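Local coordinates for putative esterase/lipase/thioesterase (Silicibacter sp., PDB 2PBL), which is probably a serine hydrolase of the alpha/beta-hydrolase fold that cleaves ester or thioester bonds, although its natural substrate is not known, at residues A18-R23 against H241-I246; P22-S27 against W82-V87; V207-G212 against D221-L226; E247-A250 against D255-A258. All blocks are in the same frame, centred on the assembly; numbering follows the deposited sequence.

Overall arrangement
The N-terminal helix 20-35 enters two contacts. In interaction 1 its N-terminal part meets the loop after strand 233-237, so 217 residues are closed into one long loop. Interaction 2 begins on the same helix, shares Pro22 and Arg23, and closes a much shorter loop at the segment before helix 87-91. Ile246 of interaction 1 packs on Trp82 and Trp24 of interaction 2. Interaction 3 is nested inside the loop of interaction 1 and packs helix 217-230 on strand 206-212. Interaction 4 follows in series and joins the last loop to the C-terminal helix 255-261. Val245 and Leu256 each touch Trp210 of interaction 3. Leu85 touches Leu249, linking interactions 2 and 4.

Interaction 1. Residues A18-R23 against H241-I246; sequences ADYPPR and HHFNVI
Tyr20, in the N-terminal part of helix 20-35, forms an aromatic cluster with His241 and Phe243 at the surface of this alpha/beta-hydrolase fold. Phe243 covers one face of the tyrosine ring. Its CB sits 3.8 Å from the centroid of the Tyr20 ring and only 7° off the ring normal, a CH-pi contact. The Phe243 ring presents an edge to the same tyrosine, with the planes at 62°, and Phe243 CD2 comes 3.7 Å from Tyr20 CD1. This is an offset edge-to-face pair. At the far end of the tyrosine, the OH lies near the plane of the His241 ring, at its edge, and 3.2 Å from His241 CE1. A water joins the two groups, 2.9 Å from Tyr20 OH and 3.0 Å from His241 NE2. Tyr20 reaches the loop because its CG stands anti to the carbonyl carbon (chi1 -76°). A serine in place of Tyr20 would probably leave Phe243 CB without the ring it packs on and the bridging water without its phenol partner. His242, which follows His241 in the loop, is hydrogen-bonded to Ser137 OG and Glu215 OE1, consistent with a Ser-His-Glu triad. Around it, the loop is braced by its own side chains. Asn244 OD1 lies over the face of the His241 ring and accepts the His241 N-H at 2.9 Å, in the carbonyl plane. The other ring nitrogen, His241 ND1, accepts Phe243 N at 3.2 Å, and the donor is almost in the imidazole plane.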
loop_
_atom_site.group_PDB
_atom_site.type_symbol
_atom_site.label_atom_id
_atom_site.label_comp_id
_atom_site.label_asym_id
_atom_site.label_seq_id
_atom_site.Cartn_x
_atom_site.Cartn_y
_atom_site.Cartn_z
ATOM N N ALA A 18 -15.359 2.206 -13.597
ATOM C CA ALA A 18 -15.549 3.654 -13.627
ATOM C C ALA A 18 -16.168 4.231 -12.379
ATOM O O ALA A 18 -16.004 5.440 -12.067
ATOM C CB ALA A 18 -16.461 4.006 -14.803
ATOM N N ASP A 19 -16.936 3.405 -11.698
ATOM C CA ASP A 19 -17.612 3.857 -10.523
ATOM C C ASP A 19 -16.762 3.820 -9.260
ATOM O O ASP A 19 -17.103 4.464 -8.299
ATOM C CB ASP A 19 -18.848 3.006 -10.306
ATOM C CG ASP A 19 -19.868 3.134 -11.466
ATOM O OD1 ASP A 19 -20.011 4.256 -12.029
ATOM O OD2 ASP A 19 -20.521 2.108 -11.789
ATOM N N TYR A 20 -15.663 3.077 -9.253
ATOM C CA TYR A 20 -14.881 2.998 -8.003
ATOM C C TYR A 20 -14.312 4.343 -7.495
ATOM O O TYR A 20 -14.481 4.647 -6.324
ATOM C CB TYR A 20 -13.815 1.892 -8.094
ATOM C CG TYR A 20 -14.443 0.519 -7.929
ATOM C CD1 TYR A 20 -14.916 -0.202 -9.025
ATOM C CD2 TYR A 20 -14.569 -0.060 -6.669
ATOM C CE1 TYR A 20 -15.502 -1.465 -8.855
ATOM C CE2 TYR A 20 -15.153 -1.307 -6.497
ATOM C CZ TYR A 20 -15.626 -1.995 -7.588
ATOM O OH TYR A 20 -16.198 -3.226 -7.407
ATOM N N PRO A 21 -13.603 5.104 -8.337
ATOM C CA PRO A 21 -13.023 6.370 -7.866
ATOM C C PRO A 21 -13.997 7.310 -7.199
ATOM O O PRO A 21 -13.717 7.804 -6.109
ATOM C CB PRO A 21 -12.377 6.944 -9.119
ATOM C CG PRO A 21 -11.977 5.750 -9.874
ATOM C CD PRO A 21 -13.152 4.803 -9.703
ATOM N N PRO A 22 -15.132 7.595 -7.850
ATOM C CA PRO A 22 -16.053 8.498 -7.171
ATOM C C PRO A 22 -16.612 7.959 -5.857
ATOM O O PRO A 22 -16.779 8.716 -4.879
ATOM C CB PRO A 22 -17.158 8.718 -8.211
ATOM C CG PRO A 22 -17.040 7.648 -9.164
ATOM C CD PRO A 22 -15.623 7.204 -9.184
ATOM N N ARG A 23 -16.885 6.659 -5.810
ATOM C CA ARG A 23 -17.461 6.084 -4.614
ATOM C C ARG A 23 -16.448 6.020 -3.473
ATOM O O ARG A 23 -16.824 6.158 -2.317
ATOM C CB ARG A 23 -18.011 4.703 -4.896
ATOM C CG ARG A 23 -19.179 4.778 -5.857
ATOM C CD ARG A 23 -19.592 3.435 -6.313
ATOM N NE ARG A 23 -20.683 3.555 -7.277
ATOM C CZ ARG A 23 -21.302 2.522 -7.846
ATOM N NH1 ARG A 23 -20.943 1.276 -7.558
ATOM N NH2 ARG A 23 -22.275 2.750 -8.712
ATOM N N HIS A 241 -11.501 -8.869 -7.332
ATOM C CA HIS A 241 -10.773 -8.233 -8.429
ATOM C C HIS A 241 -9.902 -7.134 -7.818
ATOM O O HIS A 241 -9.870 -6.976 -6.616
ATOM C CB HIS A 241 -11.671 -7.727 -9.576
ATOM C CG HIS A 241 -12.779 -6.839 -9.143
ATOM N ND1 HIS A 241 -12.570 -5.580 -8.628
ATOM C CD2 HIS A 241 -14.116 -7.010 -9.193
ATOM C CE1 HIS A 241 -13.728 -5.040 -8.315
ATOM N NE2 HIS A 241 -14.685 -5.884 -8.654
ATOM N N HIS A 242 -9.165 -6.411 -8.648
ATOM C CA HIS A 242 -8.182 -5.425 -8.150
ATOM C C HIS A 242 -8.768 -4.292 -7.352
ATOM O O HIS A 242 -8.073 -3.692 -6.534
ATOM C CB HIS A 242 -7.366 -4.884 -9.353
ATOM C CG HIS A 242 -6.041 -4.288 -8.987
ATOM N ND1 HIS A 242 -5.011 -5.037 -8.458
ATOM C CD2 HIS A 242 -5.565 -3.027 -9.113
ATOM C CE1 HIS A 242 -3.968 -4.256 -8.245
ATOM N NE2 HIS A 242 -4.265 -3.038 -8.663
ATOM N N PHE A 243 -10.031 -3.967 -7.593
ATOM C CA PHE A 243 -10.649 -2.839 -6.942
ATOM C C PHE A 243 -11.462 -3.160 -5.719
ATOM O O PHE A 243 -11.563 -2.298 -4.876
ATOM C CB PHE A 243 -11.481 -2.018 -7.924
ATOM C CG PHE A 243 -10.695 -1.398 -9.030
ATOM C CD1 PHE A 243 -9.320 -1.281 -8.997
ATOM C CD2 PHE A 243 -11.375 -0.796 -10.075
ATOM C CE1 PHE A 243 -8.649 -0.697 -10.043
ATOM C CE2 PHE A 243 -10.697 -0.190 -11.113
ATOM C CZ PHE A 243 -9.346 -0.134 -11.093
ATOM N N ASN A 244 -12.048 -4.352 -5.591
ATOM C CA ASN A 244 -12.789 -4.671 -4.361
ATOM C C ASN A 244 -12.026 -5.551 -3.355
ATOM O O ASN A 244 -12.546 -5.840 -2.249
ATOM C CB ASN A 244 -14.196 -5.243 -4.627
ATOM C CG ASN A 244 -14.184 -6.551 -5.289
ATOM O OD1 ASN A 244 -13.134 -7.087 -5.667
ATOM N ND2 ASN A 244 -15.397 -7.118 -5.454
ATOM N N VAL A 245 -10.822 -5.982 -3.730
ATOM C CA VAL A 245 -9.925 -6.786 -2.866
ATOM C C VAL A 245 -9.622 -6.064 -1.548
ATOM O O VAL A 245 -9.531 -6.697 -0.510
ATOM C CB VAL A 245 -8.597 -7.183 -3.599
ATOM C CG1 VAL A 245 -7.703 -6.003 -3.889
ATOM C CG2 VAL A 245 -7.831 -8.216 -2.795
ATOM N N ILE A 246 -9.543 -4.733 -1.622
ATOM C CA ILE A 246 -9.306 -3.870 -0.463
ATOM C C ILE A 246 -10.556 -3.595 0.375
ATOM O O ILE A 246 -10.464 -3.105 1.501
ATOM C CB ILE A 246 -8.712 -2.503 -0.906
ATOM C CG1 ILE A 246 -9.715 -1.690 -1.779
ATOM C CG2 ILE A 246 -7.395 -2.704 -1.629
ATOM C CD1 ILE A 246 -9.128 -0.366 -2.347
HETATM O O HOH W 1 -17.198 -4.628 -9.728
#

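Interaction 2. Residues P22-S27 against W82-V87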
loop_
_atom_site.group_PDB
_atom_site.type_symbol
_atom_site.label_atom_id
_atom_site.label_comp_id
_atom_site.label_asym_id
_atom_site.label_seq_id
_atom_site.Cartn_x
_atom_site.Cartn_y
_atom_site.Cartn_z
ATOM N N PRO A 22 -15.132 7.595 -7.850
ATOM C CA PRO A 22 -16.053 8.498 -7.171
ATOM C C PRO A 22 -16.612 7.959 -5.857
ATOM O O PRO A 22 -16.779 8.716 -4.879
ATOM C CB PRO A 22 -17.158 8.718 -8.211
ATOM C CG PRO A 22 -17.040 7.648 -9.164
ATOM C CD PRO A 22 -15.623 7.204 -9.184
ATOM N N ARG A 23 -16.885 6.659 -5.810
ATOM C CA ARG A 23 -17.461 6.084 -4.614
ATOM C C ARG A 23 -16.448 6.020 -3.473
ATOM O O ARG A 23 -16.824 6.158 -2.317
ATOM C CB ARG A 23 -18.011 4.703 -4.896
ATOM C CG ARG A 23 -19.179 4.778 -5.857
ATOM C CD ARG A 23 -19.592 3.435 -6.313
ATOM N NE ARG A 23 -20.683 3.555 -7.277
ATOM C CZ ARG A 23 -21.302 2.522 -7.846
ATOM N NH1 ARG A 23 -20.943 1.276 -7.558
ATOM N NH2 ARG A 23 -22.275 2.750 -8.712
ATOM N N TRP A 24 -15.195 5.763 -3.809
ATOM C CA TRP A 24 -14.127 5.750 -2.795
ATOM C C TRP A 24 -13.982 7.119 -2.178
ATOM O O TRP A 24 -13.907 7.250 -0.958
ATOM C CB TRP A 24 -12.783 5.364 -3.400
ATOM C CG TRP A 24 -12.590 3.953 -3.756
ATOM C CD1 TRP A 24 -13.083 2.865 -3.117
ATOM C CD2 TRP A 24 -11.767 3.460 -4.808
ATOM N NE1 TRP A 24 -12.638 1.726 -3.738
ATOM C CE2 TRP A 24 -11.822 2.062 -4.765
ATOM C CE3 TRP A 24 -10.977 4.067 -5.782
ATOM C CZ2 TRP A 24 -11.130 1.253 -5.672
ATOM C CZ3 TRP A 24 -10.301 3.260 -6.693
ATOM C CH2 TRP A 24 -10.390 1.871 -6.624
ATOM N N ALA A 25 -13.943 8.133 -3.051
ATOM C CA ALA A 25 -13.785 9.534 -2.631
ATOM C C ALA A 25 -14.896 9.935 -1.726
ATOM O O ALA A 25 -14.674 10.584 -0.721
ATOM C CB ALA A 25 -13.784 10.444 -3.858
ATOM N N ALA A 26 -16.120 9.583 -2.105
ATOM C CA ALA A 26 -17.290 9.894 -1.306
ATOM C C ALA A 26 -17.290 9.157 0.040
ATOM O O ALA A 26 -17.621 9.751 1.097
ATOM C CB ALA A 26 -18.571 9.532 -2.108
ATOM N N SER A 27 -17.000 7.845 -0.006
ATOM C CA SER A 27 -16.922 7.029 1.201
ATOM C C SER A 27 -15.860 7.550 2.151
ATOM O O SER A 27 -16.074 7.603 3.373
ATOM C CB SER A 27 -16.579 5.575 0.872
ATOM O OG SER A 27 -17.675 4.907 0.286
ATOM N N TRP A 82 -9.147 6.978 0.397
ATOM C CA TRP A 82 -9.060 5.685 1.097
ATOM C C TRP A 82 -9.312 5.641 2.594
ATOM O O TRP A 82 -9.202 4.588 3.182
ATOM C CB TRP A 82 -7.671 5.097 0.857
ATOM C CG TRP A 82 -7.138 5.321 -0.541
ATOM C CD1 TRP A 82 -6.308 6.329 -0.933
ATOM C CD2 TRP A 82 -7.494 4.611 -1.731
ATOM N NE1 TRP A 82 -6.100 6.270 -2.283
ATOM C CE2 TRP A 82 -6.802 5.213 -2.797
ATOM C CE3 TRP A 82 -8.300 3.491 -1.994
ATOM C CZ2 TRP A 82 -6.905 4.748 -4.110
ATOM C CZ3 TRP A 82 -8.398 3.036 -3.287
ATOM C CH2 TRP A 82 -7.687 3.645 -4.331
ATOM N N SER A 83 -9.656 6.776 3.190
ATOM C CA SER A 83 -9.821 6.921 4.636
ATOM C C SER A 83 -10.755 5.901 5.220
ATOM O O SER A 83 -10.476 5.319 6.275
ATOM C CB SER A 83 -10.316 8.337 4.951
ATOM O OG SER A 83 -9.536 9.242 4.178
ATOM N N HIS A 84 -11.868 5.664 4.526
ATOM C CA HIS A 84 -12.907 4.728 5.010
ATOM C C HIS A 84 -12.376 3.287 5.228
ATOM O O HIS A 84 -12.975 2.476 5.953
ATOM C CB HIS A 84 -14.068 4.726 4.013
ATOM C CG HIS A 84 -13.693 4.206 2.660
ATOM N ND1 HIS A 84 -12.832 4.864 1.810
ATOM C CD2 HIS A 84 -14.070 3.079 2.014
ATOM C CE1 HIS A 84 -12.695 4.163 0.699
ATOM N NE2 HIS A 84 -13.448 3.077 0.792
ATOM N N LEU A 85 -11.233 2.983 4.624
ATOM C CA LEU A 85 -10.613 1.676 4.805
ATOM C C LEU A 85 -9.935 1.533 6.197
ATOM O O LEU A 85 -9.441 0.461 6.560
ATOM C CB LEU A 85 -9.651 1.399 3.670
ATOM C CG LEU A 85 -10.247 1.428 2.240
ATOM C CD1 LEU A 85 -9.178 1.188 1.195
ATOM C CD2 LEU A 85 -11.405 0.404 2.056
ATOM N N ALA A 86 -9.923 2.608 6.974
ATOM C CA ALA A 86 -9.360 2.585 8.335
ATOM C C ALA A 86 -10.285 1.934 9.360
ATOM O O ALA A 86 -9.838 1.530 10.450
ATOM C CB ALA A 86 -9.033 4.022 8.775
ATOM N N VAL A 87 -11.554 1.758 8.998
ATOM C CA VAL A 87 -12.552 1.287 9.985
ATOM C C VAL A 87 -12.229 -0.040 10.712
ATOM O O VAL A 87 -12.272 -0.110 11.932
ATOM C CB VAL A 87 -13.986 1.264 9.315
ATOM C CG1 VAL A 87 -14.984 0.512 10.168
ATOM C CG2 VAL A 87 -14.434 2.702 9.071
#
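Ser27, which packs on His84, is tied to the carbonyl oxygen of Arg23. Ser27 N donates to Arg23 O at 2.9 Å, and Ser27 OG lies 3.0 Å from the same oxygen. The methylene of Ser27 is placed over one face of the His84 imidazole. Ser27 CB is 3.7 Å from the centroid of the His84 ring and 13° off its normal, a CH-pi contact. Leu85 CG lies over the opposite face, toward the rim. The His84 ring also meets Trp24, rim to rim, with His84 NE2 3.9 Å from Trp24 CD1. The contact lays helix 20-35 against the loop and short 3-10 turn that follow strand 64-69 of the alpha/beta-hydrolase sheet. Here Trp24 turns its indole inward, with CG anti to the carbonyl carbon (chi1 -74°). Trp82 brings CH2 and CZ3 over one face of that indole. The two six-membered rings are inclined at 43°, and Trp82 CH2 is 3.5 Å from Trp24 CZ3. An alanine at Trp24 is likely to open a gap beside the six-membered ring of Trp82 and take away the rim contact of His84. Trp82 is also stacked on His70, which begins a His-Gly-Gly sequence like the one that shapes the oxyanion hole in related esterases, so it may do so here. Trp82 CZ3 touches Ile246 CD1 as well, at 3.6 Å.

Interaction 3. Residues V207-G212 against D221-L226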
loop_
_atom_site.group_PDB
_atom_site.type_symbol
_atom_site.label_atom_id
_atom_site.label_comp_id
_atom_site.label_asym_id
_atom_site.label_seq_id
_atom_site.Cartn_x
_atom_site.Cartn_y
_atom_site.Cartn_z
ATOM N N VAL A 207 5.064 -11.645 6.607
ATOM C CA VAL A 207 4.615 -11.102 5.360
ATOM C C VAL A 207 3.564 -12.058 4.767
ATOM O O VAL A 207 3.805 -13.238 4.634
ATOM C CB VAL A 207 5.784 -10.987 4.322
ATOM C CG1 VAL A 207 5.227 -10.391 2.973
ATOM C CG2 VAL A 207 6.902 -10.134 4.848
ATOM N N THR A 208 2.427 -11.496 4.373
ATOM C CA THR A 208 1.336 -12.269 3.775
ATOM C C THR A 208 0.934 -11.530 2.495
ATOM O O THR A 208 0.498 -10.392 2.559
ATOM C CB THR A 208 0.130 -12.410 4.723
ATOM O OG1 THR A 208 0.529 -13.014 5.970
ATOM C CG2 THR A 208 -0.954 -13.299 4.075
ATOM N N VAL A 209 1.117 -12.180 1.356
ATOM C CA VAL A 209 0.739 -11.614 0.070
ATOM C C VAL A 209 -0.721 -11.977 -0.168
ATOM O O VAL A 209 -1.130 -13.138 -0.159
ATOM C CB VAL A 209 1.645 -12.083 -1.061
ATOM C CG1 VAL A 209 1.283 -11.349 -2.370
ATOM C CG2 VAL A 209 3.087 -11.852 -0.688
ATOM N N TRP A 210 -1.514 -10.939 -0.342
ATOM C CA TRP A 210 -2.958 -11.071 -0.450
ATOM C C TRP A 210 -3.342 -10.623 -1.845
ATOM O O TRP A 210 -3.096 -9.504 -2.234
ATOM C CB TRP A 210 -3.591 -10.194 0.638
ATOM C CG TRP A 210 -5.023 -10.382 0.820
ATOM C CD1 TRP A 210 -6.018 -9.989 -0.040
ATOM C CD2 TRP A 210 -5.660 -11.063 1.895
ATOM N NE1 TRP A 210 -7.229 -10.367 0.460
ATOM C CE2 TRP A 210 -7.041 -11.042 1.637
ATOM C CE3 TRP A 210 -5.195 -11.691 3.063
ATOM C CZ2 TRP A 210 -7.985 -11.600 2.522
ATOM C CZ3 TRP A 210 -6.121 -12.261 3.924
ATOM C CH2 TRP A 210 -7.505 -12.191 3.658
ATOM N N VAL A 211 -3.990 -11.489 -2.601
ATOM C CA VAL A 211 -4.357 -11.126 -3.969
ATOM C C VAL A 211 -5.735 -11.651 -4.327
ATOM O O VAL A 211 -6.143 -12.674 -3.834
ATOM C CB VAL A 211 -3.280 -11.645 -4.942
ATOM C CG1 VAL A 211 -3.225 -13.168 -4.986
ATOM C CG2 VAL A 211 -3.478 -11.072 -6.331
ATOM N N GLY A 212 -6.454 -10.940 -5.182
ATOM C CA GLY A 212 -7.789 -11.379 -5.553
ATOM C C GLY A 212 -7.794 -12.497 -6.574
ATOM O O GLY A 212 -7.059 -12.463 -7.565
ATOM N N ASP A 221 0.517 -13.437 -10.917
ATOM C CA ASP A 221 1.934 -13.750 -11.092
ATOM C C ASP A 221 2.824 -12.895 -10.157
ATOM O O ASP A 221 3.681 -13.410 -9.448
ATOM C CB ASP A 221 2.365 -13.527 -12.550
ATOM C CG ASP A 221 1.695 -14.509 -13.504
ATOM O OD1 ASP A 221 1.086 -15.464 -12.984
ATOM O OD2 ASP A 221 1.729 -14.298 -14.747
ATOM N N GLN A 222 2.584 -11.599 -10.176
ATOM C CA GLN A 222 3.307 -10.671 -9.312
ATOM C C GLN A 222 3.227 -11.126 -7.836
ATOM O O GLN A 222 4.204 -11.026 -7.101
ATOM C CB GLN A 222 2.747 -9.248 -9.475
ATOM C CG GLN A 222 3.087 -8.557 -10.795
ATOM C CD GLN A 222 4.507 -8.042 -10.873
ATOM O OE1 GLN A 222 5.273 -8.114 -9.914
ATOM N NE2 GLN A 222 4.873 -7.542 -12.041
ATOM N N ALA A 223 2.087 -11.665 -7.420
ATOM C CA ALA A 223 1.911 -12.112 -6.044
ATOM C C ALA A 223 2.758 -13.336 -5.731
ATOM O O ALA A 223 3.500 -13.346 -4.767
ATOM C CB ALA A 223 0.447 -12.367 -5.752
ATOM N N ILE A 224 2.632 -14.383 -6.535
ATOM C CA ILE A 224 3.366 -15.619 -6.320
ATOM C C ILE A 224 4.877 -15.399 -6.458
ATOM O O ILE A 224 5.666 -16.077 -5.783
ATOM C CB ILE A 224 2.836 -16.766 -7.239
ATOM C CG1 ILE A 224 3.439 -18.132 -6.862
ATOM C CG2 ILE A 224 3.144 -16.509 -8.681
ATOM C CD1 ILE A 224 2.993 -18.684 -5.575
ATOM N N TRP A 225 5.298 -14.472 -7.325
ATOM C CA TRP A 225 6.713 -14.150 -7.374
ATOM C C TRP A 225 7.242 -13.673 -6.024
ATOM O O TRP A 225 8.342 -14.117 -5.614
ATOM C CB TRP A 225 7.084 -13.161 -8.451
ATOM C CG TRP A 225 6.941 -13.724 -9.828
ATOM C CD1 TRP A 225 7.126 -15.028 -10.221
ATOM C CD2 TRP A 225 6.608 -12.993 -11.006
ATOM N NE1 TRP A 225 6.894 -15.142 -11.571
ATOM C CE2 TRP A 225 6.568 -13.913 -12.074
ATOM C CE3 TRP A 225 6.326 -11.659 -11.260
ATOM C CZ2 TRP A 225 6.271 -13.521 -13.389
ATOM C CZ3 TRP A 225 6.030 -11.261 -12.567
ATOM C CH2 TRP A 225 5.993 -12.206 -13.613
ATOM N N LEU A 226 6.458 -12.825 -5.340
ATOM C CA LEU A 226 6.852 -12.300 -4.018
ATOM C C LEU A 226 6.843 -13.433 -2.980
ATOM O O LEU A 226 7.778 -13.600 -2.162
ATOM C CB LEU A 226 5.940 -11.121 -3.582
ATOM C CG LEU A 226 6.454 -10.396 -2.316
ATOM C CD1 LEU A 226 7.910 -9.986 -2.423
ATOM C CD2 LEU A 226 5.603 -9.200 -1.900
#
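Val209 and Val211 point from the same side of strand 206-212 toward helix 217-230. They close on Ala223 from two positions along the strand. The strand and helix segments run almost antiparallel, at 166°, and their axes approach to 8.6 Å. This is the strand-to-helix half of a beta-alpha-beta unit completed by strand 233-237. Val209 divides its two methyls between neighbouring turns of the helix. CG1, anti to the backbone N (chi1 -175°), meets the methyl of Ala223, with Val209 CG1 3.6 Å from Ala223 CB. CG2 turns instead to Leu226, and Val209 CG2 is 3.9 Å from Leu226 CD2. These two side chains meet at a slant. Val211, two residues on along the strand, meets the Ala223 methyl too, with Val211 CG1 3.8 Å from Ala223 CB. Trp210 points the opposite way, toward helix 255-261 on the other side of the sheet. Val211 also touches a residue of the probable Ser-His-Glu triad. All four touching residues are buried, and no hydrogen bond passes between the segments. The polar bonds of Gln222 go to other parts of the chain. The contact itself is apolar, so it depends on the fit of the methyls.

Interaction 4. Residues E247-A250 against D255-A258; sequences EPLA and DLVA
Leu249 and Leu256 form the tight part of this contact, where a 3-10 turn packs on the first turn of the C-terminal helix 255-261 of the alpha/beta-hydrolase fold. Leu249 CD2 lies 3.7 Å from Leu256 CD2, and Leu249 CG is 3.8 Å from that same methyl. The two side chains run at an angle to each other and touch through their branched ends. Leu256 extends to this point because its CG is anti to the backbone N (chi1 -180°). Both leucines are buried. Leu256 also reaches the sheet, where it touches Val164, Ile166 and Trp210, while Leu249 touches Leu85. The turn is thereby placed between the helix and the segment 82-87. The side nearer solvent is looser. The ring of Pro248, a partly exposed residue, meets the helix through CB, 4.1 Å from Leu256 CB. Glu247 points away from the helix, and its carboxylate lies instead beside the ring of Tyr20. No hydrogen bond joins the two segments directly. Ser254, just before the helix, supplies a polar link, since its OG is hydrogen-bonded to both Pro248 O and Val257 N. The remaining contact is between a methyl and the backbone. Val257 CG2, anti to its carbonyl carbon, rests against two successive carbonyl oxygens of the turn, 3.7 Å from Pro248 O and likewise 3.7 Å from Leu249 O.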
loop_
_atom_site.group_PDB
_atom_site.type_symbol
_atom_site.label_atom_id
_atom_site.label_comp_id
_atom_site.label_asym_id
_atom_site.label_seq_id
_atom_site.Cartn_x
_atom_site.Cartn_y
_atom_site.Cartn_z
ATOM N N GLU A 247 -11.727 -3.909 -0.158
ATOM C CA GLU A 247 -12.980 -3.588 0.560
ATOM C C GLU A 247 -13.086 -4.129 1.956
ATOM O O GLU A 247 -13.531 -3.388 2.826
ATOM C CB GLU A 247 -14.230 -3.928 -0.258
ATOM C CG GLU A 247 -14.373 -2.974 -1.401
ATOM C CD GLU A 247 -15.611 -3.178 -2.311
ATOM O OE1 GLU A 247 -16.360 -4.208 -2.169
ATOM O OE2 GLU A 247 -15.791 -2.285 -3.175
ATOM N N PRO A 248 -12.652 -5.382 2.195
ATOM C CA PRO A 248 -12.699 -5.931 3.569
ATOM C C PRO A 248 -11.950 -5.158 4.659
ATOM O O PRO A 248 -12.168 -5.421 5.862
ATOM C CB PRO A 248 -12.100 -7.333 3.409
ATOM C CG PRO A 248 -12.413 -7.672 1.961
ATOM C CD PRO A 248 -12.185 -6.404 1.235
ATOM N N LEU A 249 -11.085 -4.215 4.271
ATOM C CA LEU A 249 -10.422 -3.368 5.264
ATOM C C LEU A 249 -11.420 -2.567 6.105
ATOM O O LEU A 249 -11.132 -2.192 7.251
ATOM C CB LEU A 249 -9.437 -2.410 4.606
ATOM C CG LEU A 249 -8.131 -2.970 4.028
ATOM C CD1 LEU A 249 -7.345 -1.895 3.299
ATOM C CD2 LEU A 249 -7.223 -3.599 5.078
ATOM N N ALA A 250 -12.583 -2.276 5.517
ATOM C CA ALA A 250 -13.651 -1.533 6.183
ATOM C C ALA A 250 -14.425 -2.387 7.230
ATOM O O ALA A 250 -15.206 -1.859 8.026
ATOM C CB ALA A 250 -14.632 -0.973 5.108
ATOM N N ASP A 255 -11.179 -11.306 7.370
ATOM C CA ASP A 255 -9.955 -12.061 7.444
ATOM C C ASP A 255 -8.756 -11.198 7.084
ATOM O O ASP A 255 -7.701 -11.393 7.632
ATOM C CB ASP A 255 -9.992 -13.273 6.544
ATOM C CG ASP A 255 -11.038 -14.311 6.987
ATOM O OD1 ASP A 255 -11.424 -14.362 8.173
ATOM O OD2 ASP A 255 -11.450 -15.087 6.132
ATOM N N LEU A 256 -8.934 -10.262 6.159
ATOM C CA LEU A 256 -7.861 -9.314 5.786
ATOM C C LEU A 256 -7.483 -8.458 7.015
ATOM O O LEU A 256 -6.313 -8.360 7.376
ATOM C CB LEU A 256 -8.303 -8.417 4.652
ATOM C CG LEU A 256 -7.315 -7.369 4.126
ATOM C CD1 LEU A 256 -5.982 -7.952 3.644
ATOM C CD2 LEU A 256 -7.975 -6.571 2.980
ATOM N N VAL A 257 -8.466 -7.888 7.692
ATOM C CA VAL A 257 -8.159 -7.133 8.934
ATOM C C VAL A 257 -7.450 -8.031 9.953
ATOM O O VAL A 257 -6.518 -7.597 10.652
ATOM C CB VAL A 257 -9.390 -6.466 9.547
ATOM C CG1 VAL A 257 -9.089 -5.956 10.943
ATOM C CG2 VAL A 257 -9.810 -5.313 8.687
ATOM N N ALA A 258 -7.863 -9.292 10.015
ATOM C CA ALA A 258 -7.275 -10.228 10.967
ATOM C C ALA A 258 -5.768 -10.493 10.715
ATOM O O ALA A 258 -4.961 -10.492 11.688
ATOM C CB ALA A 258 -8.067 -11.527 10.981
#